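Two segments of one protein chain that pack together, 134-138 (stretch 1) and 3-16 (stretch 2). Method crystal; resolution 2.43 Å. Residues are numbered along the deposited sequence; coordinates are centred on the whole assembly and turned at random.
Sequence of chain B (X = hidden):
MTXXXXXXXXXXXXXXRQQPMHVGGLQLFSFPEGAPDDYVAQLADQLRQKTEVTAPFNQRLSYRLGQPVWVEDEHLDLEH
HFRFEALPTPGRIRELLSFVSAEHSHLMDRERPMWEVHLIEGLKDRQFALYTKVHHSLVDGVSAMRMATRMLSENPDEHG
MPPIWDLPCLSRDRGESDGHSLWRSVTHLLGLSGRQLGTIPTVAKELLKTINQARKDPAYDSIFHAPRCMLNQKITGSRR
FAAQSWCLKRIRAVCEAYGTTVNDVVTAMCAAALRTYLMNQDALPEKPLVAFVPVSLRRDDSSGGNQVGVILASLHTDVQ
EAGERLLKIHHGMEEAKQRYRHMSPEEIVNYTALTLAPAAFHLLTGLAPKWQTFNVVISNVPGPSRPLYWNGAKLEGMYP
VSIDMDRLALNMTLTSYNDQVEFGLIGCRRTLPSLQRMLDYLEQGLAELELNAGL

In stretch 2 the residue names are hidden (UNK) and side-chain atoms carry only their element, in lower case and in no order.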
ATOM      1  N   VAL B 134      -8.328   4.679   8.427  1.00 47.04           N
ATOM      2  CA  VAL B 134      -8.819   3.731   9.428  1.00 54.35           C
ATOM      3  C   VAL B 134      -9.738   2.721   8.761  1.00 52.26           C
ATOM      4  O   VAL B 134     -10.557   3.082   7.910  1.00 51.31           O
ATOM      5  CB  VAL B 134      -9.553   4.421  10.599  1.00 55.69           C
ATOM      6  CG1 VAL B 134      -9.925   3.388  11.674  1.00 54.59           C
ATOM      7  CG2 VAL B 134      -8.677   5.498  11.208  1.00 57.49           C
ATOM      8  N   HIS B 135      -9.622   1.461   9.170  1.00 50.37           N
ATOM      9  CA  HIS B 135     -10.481   0.427   8.612  1.00 53.55           C
ATOM     10  C   HIS B 135     -11.912   0.553   9.134  1.00 57.77           C
ATOM     11  O   HIS B 135     -12.139   0.773  10.326  1.00 58.72           O
ATOM     12  CB  HIS B 135      -9.928  -0.959   8.932  1.00 53.36           C
ATOM     13  CG  HIS B 135     -10.446  -2.023   8.014  1.00 55.96           C
ATOM     14  ND1 HIS B 135     -11.627  -2.693   8.246  1.00 52.12           N
ATOM     15  CD2 HIS B 135      -9.971  -2.493   6.835  1.00 52.55           C
ATOM     16  CE1 HIS B 135     -11.839  -3.555   7.268  1.00 54.43           C
ATOM     17  NE2 HIS B 135     -10.854  -3.448   6.394  1.00 53.72           N
ATOM     18  N   HIS B 136     -12.884   0.388   8.228  1.00 55.64           N
ATOM     19  CA  HIS B 136     -14.294   0.518   8.599  1.00 64.29           C
ATOM     20  C   HIS B 136     -14.720  -0.513   9.651  1.00 60.83           C
ATOM     21  O   HIS B 136     -15.617  -0.236  10.457  1.00 66.59           O
ATOM     22  CB  HIS B 136     -15.179   0.407   7.349  1.00 62.52           C
ATOM     23  CG  HIS B 136     -16.477   1.155   7.445  1.00 67.27           C
ATOM     24  ND1 HIS B 136     -17.526   0.738   8.238  1.00 69.40           N
ATOM     25  CD2 HIS B 136     -16.900   2.285   6.829  1.00 69.50           C
ATOM     26  CE1 HIS B 136     -18.533   1.585   8.116  1.00 67.23           C
ATOM     27  NE2 HIS B 136     -18.180   2.532   7.265  1.00 68.64           N
ATOM     28  N   SER B 137     -14.105  -1.697   9.664  1.00 58.22           N
ATOM     29  CA  SER B 137     -14.369  -2.648  10.747  1.00 64.60           C
ATOM     30  C   SER B 137     -14.037  -2.076  12.117  1.00 65.10           C
ATOM     31  O   SER B 137     -14.630  -2.492  13.115  1.00 66.90           O
ATOM     32  CB  SER B 137     -13.576  -3.930  10.551  1.00 59.39           C
ATOM     33  OG  SER B 137     -14.348  -4.858   9.819  1.00 68.73           O
ATOM     34  N   LEU B 138     -13.089  -1.142  12.189  1.00 62.45           N
ATOM     35  CA  LEU B 138     -12.649  -0.588  13.460  1.00 64.90           C
ATOM     36  C   LEU B 138     -13.336   0.731  13.788  1.00 63.31           C
ATOM     37  O   LEU B 138     -13.694   0.968  14.944  1.00 68.20           O
ATOM     38  CB  LEU B 138     -11.126  -0.395  13.454  1.00 62.52           C
ATOM     39  CG  LEU B 138     -10.528  -0.096  14.827  1.00 65.48           C
ATOM     40  CD1 LEU B 138     -10.579  -1.352  15.695  1.00 65.87           C
ATOM     41  CD2 LEU B 138      -9.100   0.426  14.710  1.00 70.50           C
ATOM     42  N   UNK B   3     -16.218  -8.931  21.198  1.00 93.87           N
ATOM     43  CA  UNK B   3     -16.520  -9.562  19.904  1.00 90.75           C
ATOM     44  C   UNK B   3     -16.717  -8.546  18.789  1.00 89.43           C
ATOM     45  O   UNK B   3     -16.684  -7.337  19.036  1.00 89.46           O
ATOM     46  c   UNK B   3     -18.466  -9.566  21.276  1.00 88.73           C
ATOM     47  c   UNK B   3     -17.811 -10.340  20.193  1.00 86.55           C
ATOM     48  c   UNK B   3     -17.344  -9.054  22.141  1.00 92.29           C
ATOM     49  N   UNK B   4     -16.937  -9.026  17.561  1.00 89.72           N
ATOM     50  CA  UNK B   4     -17.089  -8.186  16.370  1.00 86.05           C
ATOM     51  C   UNK B   4     -18.557  -8.182  15.961  1.00 88.60           C
ATOM     52  O   UNK B   4     -19.047  -9.164  15.394  1.00 91.35           O
ATOM     53  c   UNK B   4     -15.251  -6.473  14.996  1.00 82.85           C
ATOM     54  c   UNK B   4     -14.943  -7.937  14.904  1.00 86.17           C
ATOM     55  c   UNK B   4     -16.218  -8.709  15.227  1.00 86.67           C
ATOM     56  c   UNK B   4     -14.422  -8.297  13.524  1.00 76.11           C
ATOM     57  N   UNK B   5     -19.254  -7.076  16.216  1.00 89.09           N
ATOM     58  CA  UNK B   5     -20.663  -7.035  15.857  1.00 88.37           C
ATOM     59  C   UNK B   5     -20.807  -7.281  14.349  1.00 87.00           C
ATOM     60  O   UNK B   5     -19.862  -7.053  13.584  1.00 85.18           O
ATOM     61  o   UNK B   5     -20.613  -4.525  14.330  1.00 86.33           O
ATOM     62  n   UNK B   5     -20.698  -3.365  16.256  1.00 91.02           N
ATOM     63  c   UNK B   5     -21.314  -5.713  16.306  1.00 87.60           C
ATOM     64  c   UNK B   5     -20.827  -4.488  15.541  1.00 89.40           C
ATOM     65  N   UNK B   6     -21.953  -7.803  13.901  1.00 88.16           N
ATOM     66  CA  UNK B   6     -22.020  -8.356  12.535  1.00 86.32           C
ATOM     67  C   UNK B   6     -21.754  -7.352  11.418  1.00 82.45           C
ATOM     68  O   UNK B   6     -21.351  -7.772  10.326  1.00 81.52           O
ATOM     69  c   UNK B   6     -23.449  -8.914  12.453  1.00 91.54           C
ATOM     70  c   UNK B   6     -23.819  -9.203  13.880  1.00 89.52           C
ATOM     71  c   UNK B   6     -23.189  -8.078  14.659  1.00 91.70           C
ATOM     72  N   UNK B   7     -21.959  -6.050  11.628  1.00 76.88           N
ATOM     73  CA  UNK B   7     -21.633  -5.118  10.552  1.00 80.73           C
ATOM     74  C   UNK B   7     -20.122  -4.996  10.371  1.00 78.76           C
ATOM     75  O   UNK B   7     -19.631  -4.945   9.235  1.00 75.64           O
ATOM     76  c   UNK B   7     -22.260  -3.745  10.806  1.00 82.90           C
ATOM     77  o   UNK B   7     -21.362  -2.945  11.585  1.00 90.12           O
ATOM     78  c   UNK B   7     -23.584  -3.878  11.540  1.00 78.36           C
ATOM     79  N   UNK B   8     -19.366  -4.956  11.477  1.00 77.28           N
ATOM     80  CA  UNK B   8     -17.908  -4.967  11.387  1.00 73.69           C
ATOM     81  C   UNK B   8     -17.403  -6.199  10.646  1.00 71.99           C
ATOM     82  O   UNK B   8     -16.479  -6.109   9.831  1.00 72.71           O
ATOM     83  o   UNK B   8     -17.273  -3.571  14.733  1.00 77.97           O
ATOM     84  o   UNK B   8     -18.437  -2.850  12.995  1.00 77.57           O
ATOM     85  c   UNK B   8     -17.694  -3.690  13.558  1.00 77.85           C
ATOM     86  c   UNK B   8     -17.288  -4.919  12.779  1.00 73.27           C
ATOM     87  N   UNK B   9     -17.981  -7.365  10.931  1.00 73.69           N
ATOM     88  CA  UNK B   9     -17.574  -8.578  10.231  1.00 69.26           C
ATOM     89  C   UNK B   9     -17.788  -8.449   8.725  1.00 67.01           C
ATOM     90  O   UNK B   9     -17.034  -9.023   7.932  1.00 63.28           O
ATOM     91  o   UNK B   9     -18.479 -11.783  12.640  1.00 83.71           O
ATOM     92  c   UNK B   9     -17.849 -11.133  10.421  1.00 80.87           C
ATOM     93  n   UNK B   9     -18.086 -13.436  11.155  1.00 94.59           N
ATOM     94  c   UNK B   9     -18.162 -12.153  11.502  1.00 89.59           C
ATOM     95  c   UNK B   9     -18.355  -9.761  10.795  1.00 73.93           C
ATOM     96  N   UNK B  10     -18.788  -7.676   8.316  1.00 61.66           N
ATOM     97  CA  UNK B  10     -19.126  -7.573   6.901  1.00 66.31           C
ATOM     98  C   UNK B  10     -18.050  -6.827   6.117  1.00 60.69           C
ATOM     99  O   UNK B  10     -17.687  -7.243   5.011  1.00 59.07           O
ATOM    100  c   UNK B  10     -20.572  -5.677   4.597  1.00 69.39           C
ATOM    101  c   UNK B  10     -21.254  -8.111   4.629  1.00 49.14           C
ATOM    102  c   UNK B  10     -20.494  -6.893   6.749  1.00 68.77           C
ATOM    103  c   UNK B  10     -21.217  -6.791   5.405  1.00 60.32           C
ATOM    104  N   UNK B  11     -17.531  -5.726   6.673  1.00 63.27           N
ATOM    105  CA  UNK B  11     -16.488  -4.957   5.992  1.00 64.93           C
ATOM    106  C   UNK B  11     -15.196  -5.754   5.872  1.00 61.64           C
ATOM    107  O   UNK B  11     -14.437  -5.572   4.909  1.00 57.64           O
ATOM    108  c   UNK B  11     -17.367  -2.637   6.580  1.00 71.14           C
ATOM    109  c   UNK B  11     -19.464  -0.816   6.272  1.00 70.73           C
ATOM    110  c   UNK B  11     -16.236  -3.634   6.727  1.00 61.77           C
ATOM    111  c   UNK B  11     -18.499  -0.936   5.298  1.00 67.42           C
ATOM    112  c   UNK B  11     -17.463  -1.841   5.453  1.00 60.89           C
ATOM    113  c   UNK B  11     -19.390  -1.600   7.410  1.00 75.17           C
ATOM    114  c   UNK B  11     -18.343  -2.510   7.562  1.00 73.75           C
ATOM    115  N   UNK B  12     -14.921  -6.630   6.839  1.00 59.08           N
ATOM    116  CA  UNK B  12     -13.801  -7.541   6.682  1.00 61.31           C
ATOM    117  C   UNK B  12     -14.067  -8.495   5.536  1.00 61.73           C
ATOM    118  O   UNK B  12     -13.180  -8.774   4.720  1.00 57.72           O
ATOM    119  c   UNK B  12     -11.494  -7.169   8.688  1.00 59.89           C
ATOM    120  c   UNK B  12     -12.886  -7.567   9.121  1.00 61.05           C
ATOM    121  c   UNK B  12     -13.569  -8.315   7.981  1.00 63.94           C
ATOM    122  c   UNK B  12     -12.834  -8.441  10.348  1.00 69.82           C
ATOM    123  N   UNK B  13     -15.309  -8.958   5.429  1.00 62.02           N
ATOM    124  CA  UNK B  13     -15.622 -10.080   4.561  1.00 60.64           C
ATOM    125  C   UNK B  13     -15.556  -9.682   3.087  1.00 60.40           C
ATOM    126  O   UNK B  13     -14.892 -10.350   2.287  1.00 56.93           O
ATOM    127  c   UNK B  13     -19.228 -10.765   2.548  1.00 66.02           C
ATOM    128  c   UNK B  13     -18.522 -13.088   2.583  1.00 69.85           C
ATOM    129  c   UNK B  13     -16.997 -10.634   4.945  1.00 59.47           C
ATOM    130  c   UNK B  13     -20.171 -12.410   1.037  1.00 65.04           C
ATOM    131  c   UNK B  13     -19.397 -13.416   1.551  1.00 68.77           C
ATOM    132  n   UNK B  13     -17.635 -13.873   3.274  1.00 67.73           N
ATOM    133  c   UNK B  13     -20.096 -11.098   1.528  1.00 68.72           C
ATOM    134  c   UNK B  13     -18.419 -11.773   3.095  1.00 65.34           C
ATOM    135  c   UNK B  13     -16.984 -13.092   4.198  1.00 66.82           C
ATOM    136  c   UNK B  13     -17.432 -11.794   4.120  1.00 64.16           C
ATOM    137  N   UNK B  14     -16.214  -8.593   2.702  1.00 59.11           N
ATOM    138  CA  UNK B  14     -16.229  -8.242   1.289  1.00 63.46           C
ATOM    139  C   UNK B  14     -15.003  -7.440   0.869  1.00 61.52           C
ATOM    140  O   UNK B  14     -14.961  -6.945  -0.261  1.00 59.24           O
ATOM    141  c   UNK B  14     -19.453  -6.162   1.693  1.00 61.54           C
ATOM    142  c   UNK B  14     -17.947  -6.252   1.685  1.00 63.04           C
ATOM    143  c   UNK B  14     -17.406  -5.081   0.951  1.00 72.62           C
ATOM    144  c   UNK B  14     -17.515  -7.493   0.921  1.00 64.47           C
ATOM    145  N   UNK B  15     -14.006  -7.321   1.744  1.00 57.37           N
ATOM    146  CA  UNK B  15     -12.743  -6.717   1.361  1.00 54.62           C
ATOM    147  C   UNK B  15     -11.953  -7.672   0.475  1.00 59.34           C
ATOM    148  O   UNK B  15     -11.927  -8.893   0.706  1.00 51.37           O
ATOM    149  c   UNK B  15     -10.526  -5.842   2.303  1.00 49.83           C
ATOM    150  o   UNK B  15      -9.711  -5.496   4.511  1.00 56.35           O
ATOM    151  c   UNK B  15     -11.926  -6.343   2.604  1.00 52.12           C
ATOM    152  c   UNK B  15      -9.959  -4.961   3.411  1.00 54.25           C
ATOM    153  o   UNK B  15      -9.763  -3.738   3.187  1.00 47.01           O
ATOM    154  N   UNK B  16     -11.305  -7.093  -0.540  1.00 51.51           N
ATOM    155  CA  UNK B  16     -10.483  -7.797  -1.517  1.00 49.36           C
ATOM    156  C   UNK B  16      -9.465  -6.780  -2.016  1.00 53.00           C
ATOM    157  O   UNK B  16      -9.536  -5.597  -1.667  1.00 52.00           O
ATOM    158  c   UNK B  16     -11.330  -8.373  -2.678  1.00 59.61           C
ATOM    159  c   UNK B  16     -14.806 -10.184  -2.598  1.00 67.96           C
ATOM    160  n   UNK B  16     -16.147  -9.768  -3.167  1.00 62.52           N
ATOM    161  c   UNK B  16     -12.410  -9.408  -2.278  1.00 64.32           C
ATOM    162  c   UNK B  16     -13.604  -9.457  -3.239  1.00 63.23           C
TER

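Position 3 has three side-chain carbons that close a ring onto the backbone N. It touches nothing on stretch 1. It is Pro3.

Position 4 has four carbons, forked at the second. One branch end lies 4.4 Å from Ser137 O, a marginal contact. Leucine fits: Leu4, with CD2 the atom near Ser137 O.

Position 5 has two carbons, the second carrying one oxygen and one nitrogen. It stands just before the helix, and its oxygen accepts from the backbone N of position 8. This is Asn5, the N-cap.

Position 6 again closes three carbons onto the backbone N. It opens the helix and is far from stretch 1. It is Pro6.

Position 7 has one carbon carrying an oxygen and a carbon. It makes no contact. It is Thr7.

Position 8 has two carbons, the second carrying two oxygens. Its N completes the capping bond, 3.1 Å from Asn5 OD1. Its backbone O accepts a very short hydrogen bond from Ser137 OG, at 2.5 Å. The residue is Asp8. Asp8 OD2 lies 3.3 Å from Ser137 O, but both are acceptors and do not bond.

Position 9 has three carbons, the third carrying an oxygen and a nitrogen. Its CA-to-CB bond points away from stretch 1. It is Gln9.

Position 10 has four carbons forked at the second and makes no contact. It is Leu10.

Position 11 has one carbon, then a six-carbon ring. The ring stacks on His136, offset, with centroids 3.7 Å apart and planes at 23°. It is Phe11. Its CE2 lies 3.1 Å from His136 ND1.

Position 12 has four carbons forked at the second. It is Leu12. Its CG is 3.2 Å from Ser137 OG, and its CD2 is 3.9 Å from His135 CE1.

Position 13 carries fused five- and six-membered rings with eight carbons and one nitrogen. It is Trp13, out of reach of stretch 1.

Position 14 has four carbons forked at the second. It leaves helical phi/psi. It is Leu14.

Position 15 has three carbons, the third carrying two oxygens. One oxygen accepts from His135. It is Glu15: His135 NE2 donates to Glu15 OE1 at 3.0 Å.

Position 16 has four carbons in a row ending in nitrogen. It is Lys16, without contact.

The contact combines polar bonds and packing. Ser137 binds a helix backbone oxygen, His136 stacks on Phe11, and His135 reaches Glu15. His135 ND1 accepts from Ser137 N at 3.0 Å, leaving NE2 to donate to Glu15 OE1.

Stretch 2 3-16: PLNPTDQLFLWLEK
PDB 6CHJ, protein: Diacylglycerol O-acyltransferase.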